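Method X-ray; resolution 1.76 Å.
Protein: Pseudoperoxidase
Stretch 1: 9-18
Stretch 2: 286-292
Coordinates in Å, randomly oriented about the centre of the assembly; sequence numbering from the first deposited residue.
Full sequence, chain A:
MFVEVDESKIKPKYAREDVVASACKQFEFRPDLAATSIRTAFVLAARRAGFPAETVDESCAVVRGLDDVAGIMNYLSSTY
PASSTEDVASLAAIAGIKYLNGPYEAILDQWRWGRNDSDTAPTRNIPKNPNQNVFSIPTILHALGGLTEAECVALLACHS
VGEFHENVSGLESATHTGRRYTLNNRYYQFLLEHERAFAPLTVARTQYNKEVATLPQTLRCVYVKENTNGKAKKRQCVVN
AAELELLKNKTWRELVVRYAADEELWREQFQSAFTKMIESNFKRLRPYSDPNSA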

# COMPACT_ATOMS: atom_id res chain seq x y z
N LYS A 9 9.42 30.20 3.07
CA LYS A 9 10.76 29.67 3.25
C LYS A 9 10.94 28.33 2.53
O LYS A 9 10.69 27.27 3.10
CB LYS A 9 11.09 29.53 4.74
CG LYS A 9 9.99 28.88 5.59
CD LYS A 9 10.44 28.66 7.03
CE LYS A 9 11.66 27.75 7.11
NZ LYS A 9 11.40 26.37 6.60
N ILE A 10 11.39 28.39 1.28
CA ILE A 10 11.71 27.19 0.50
C ILE A 10 12.89 26.45 1.15
O ILE A 10 13.93 26.23 0.52
CB ILE A 10 12.04 27.56 -0.97
CG1 ILE A 10 12.67 28.97 -1.03
CG2 ILE A 10 10.79 27.47 -1.84
CD1 ILE A 10 12.17 29.84 -2.16
N LYS A 11 12.69 26.03 2.40
CA LYS A 11 13.78 25.63 3.28
C LYS A 11 13.43 24.40 4.12
O LYS A 11 13.13 24.51 5.31
CB LYS A 11 14.11 26.79 4.23
CG LYS A 11 15.32 26.60 5.14
CD LYS A 11 15.21 27.47 6.38
CE LYS A 11 16.48 27.43 7.21
NZ LYS A 11 17.64 27.95 6.45
N PRO A 12 13.45 23.20 3.50
CA PRO A 12 13.50 22.01 4.35
C PRO A 12 14.83 22.00 5.10
O PRO A 12 15.82 22.50 4.56
CB PRO A 12 13.43 20.85 3.34
CG PRO A 12 13.76 21.46 2.01
CD PRO A 12 13.29 22.87 2.07
N LYS A 13 14.86 21.48 6.32
CA LYS A 13 16.10 21.44 7.09
C LYS A 13 17.02 20.36 6.55
O LYS A 13 18.25 20.50 6.57
CB LYS A 13 15.80 21.20 8.57
CG LYS A 13 17.04 21.23 9.45
CD LYS A 13 16.69 21.12 10.93
CE LYS A 13 17.70 21.86 11.78
NZ LYS A 13 19.09 21.44 11.45
N TYR A 14 16.42 19.29 6.04
CA TYR A 14 17.16 18.12 5.58
C TYR A 14 17.00 17.87 4.09
O TYR A 14 16.07 18.38 3.45
CB TYR A 14 16.69 16.88 6.33
CG TYR A 14 16.60 17.09 7.82
CD1 TYR A 14 17.74 17.28 8.58
CD2 TYR A 14 15.37 17.10 8.46
CE1 TYR A 14 17.66 17.47 9.94
CE2 TYR A 14 15.28 17.29 9.82
CZ TYR A 14 16.43 17.48 10.56
OH TYR A 14 16.37 17.67 11.92
N ALA A 15 17.91 17.08 3.54
CA ALA A 15 17.77 16.57 2.18
C ALA A 15 16.88 15.34 2.20
O ALA A 15 17.07 14.45 3.03
CB ALA A 15 19.13 16.23 1.61
N ARG A 16 15.92 15.28 1.28
CA ARG A 16 14.97 14.18 1.23
C ARG A 16 15.63 12.83 0.95
O ARG A 16 15.10 11.79 1.34
CB ARG A 16 13.88 14.47 0.19
CG ARG A 16 14.41 14.65 -1.23
CD ARG A 16 13.34 15.15 -2.19
NE ARG A 16 13.94 15.53 -3.48
CZ ARG A 16 13.30 16.17 -4.45
NH1 ARG A 16 12.02 16.51 -4.29
NH2 ARG A 16 13.93 16.48 -5.57
N GLU A 17 16.79 12.84 0.29
CA GLU A 17 17.50 11.61 -0.03
C GLU A 17 18.20 11.02 1.19
O GLU A 17 18.43 9.81 1.26
CB GLU A 17 18.53 11.82 -1.14
CG GLU A 17 18.15 12.87 -2.16
CD GLU A 17 18.54 14.26 -1.72
OE1 GLU A 17 19.62 14.42 -1.11
OE2 GLU A 17 17.75 15.20 -1.97
N ASP A 18 18.56 11.88 2.15
CA ASP A 18 19.17 11.43 3.40
C ASP A 18 18.16 10.61 4.20
O ASP A 18 18.51 9.57 4.76
CB ASP A 18 19.65 12.62 4.23
CG ASP A 18 20.92 13.24 3.68
OD1 ASP A 18 21.56 12.61 2.81
OD2 ASP A 18 21.29 14.35 4.13
N ARG A 286 4.51 22.13 0.09
CA ARG A 286 5.46 23.05 -0.51
C ARG A 286 6.41 22.35 -1.48
O ARG A 286 6.92 21.27 -1.19
CB ARG A 286 6.25 23.78 0.58
CG ARG A 286 5.36 24.53 1.56
CD ARG A 286 6.16 25.55 2.36
NE ARG A 286 5.60 25.77 3.70
CZ ARG A 286 5.69 24.90 4.70
NH1 ARG A 286 6.30 23.74 4.51
NH2 ARG A 286 5.16 25.19 5.88
N PRO A 287 6.61 22.96 -2.66
CA PRO A 287 7.60 22.43 -3.61
C PRO A 287 8.97 22.36 -2.97
O PRO A 287 9.37 23.27 -2.25
CB PRO A 287 7.57 23.47 -4.74
CG PRO A 287 6.16 23.99 -4.70
CD PRO A 287 5.83 24.06 -3.23
N TYR A 288 9.68 21.26 -3.21
CA TYR A 288 10.96 21.00 -2.56
C TYR A 288 12.07 21.86 -3.15
O TYR A 288 12.08 22.17 -4.34
CB TYR A 288 11.31 19.52 -2.68
CG TYR A 288 12.59 19.09 -2.00
CD1 TYR A 288 12.60 18.69 -0.67
CD2 TYR A 288 13.79 19.06 -2.70
CE1 TYR A 288 13.76 18.28 -0.06
CE2 TYR A 288 14.96 18.65 -2.09
CZ TYR A 288 14.94 18.27 -0.77
OH TYR A 288 16.10 17.86 -0.16
N SER A 289 13.01 22.25 -2.29
CA SER A 289 14.20 22.97 -2.70
C SER A 289 15.34 22.33 -1.93
O SER A 289 15.16 21.95 -0.77
CB SER A 289 14.07 24.45 -2.32
OG SER A 289 15.04 25.25 -2.98
N ASP A 290 16.50 22.17 -2.57
CA ASP A 290 17.64 21.61 -1.86
C ASP A 290 18.08 22.61 -0.79
O ASP A 290 18.33 23.77 -1.11
CB ASP A 290 18.79 21.30 -2.81
CG ASP A 290 19.97 20.64 -2.12
OD1 ASP A 290 19.95 19.41 -1.92
OD2 ASP A 290 20.93 21.36 -1.76
N PRO A 291 18.15 22.16 0.47
CA PRO A 291 18.46 23.04 1.60
C PRO A 291 19.89 23.57 1.55
O PRO A 291 20.21 24.55 2.23
CB PRO A 291 18.30 22.12 2.81
CG PRO A 291 18.56 20.76 2.28
CD PRO A 291 18.00 20.76 0.89
N ASN A 292 20.74 22.92 0.75
CA ASN A 292 22.15 23.26 0.68
C ASN A 292 22.49 24.16 -0.51
O ASN A 292 21.62 24.53 -1.30
CB ASN A 292 22.99 21.98 0.63
CG ASN A 292 22.78 21.10 1.84
OD1 ASN A 292 22.94 21.54 2.98
ND2 ASN A 292 22.40 19.85 1.61

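How do two segments so far apart in sequence come together? Near the C-terminus of the chain, residues 286-292 run as a mostly extended segment beside the N-terminal loop, with the CA atoms of I10 and S289 5.9 Å apart and those of A15 and D290 6.5 Å apart. No backbone-to-backbone hydrogen bond joins them; the close contacts pair side chains with side chains or with backbone.

What makes Y288 its centre? Its hydroxyl reaches the start of the helix, where R16 N donates a hydrogen bond to Y288 OH at 3.0 Å, using an amide that the first turn leaves free of helical bonding. The R16 side chain then folds over one face of the Y288 ring: R16 CD sits 3.6 Å from the ring centroid, and the guanidinium lies nearly parallel to the ring, 9° between planes, with R16 CZ 4.0 Å from that centroid in an off-centre cation-pi contact. P12 CG adds an apolar contact to Y288 CE1 at 3.8 Å.

How does S289 fit? S289 CB packs 3.4 Å from I10 O, while S289 O lies 3.2 Å from P12 CG; both are van der Waals contacts.

What closes the interface beyond D290? P291 points toward the loop, setting its CB 3.1 Å from P12 O and its CG 3.6 Å from Y14 O, a snug fit of proline ring against backbone.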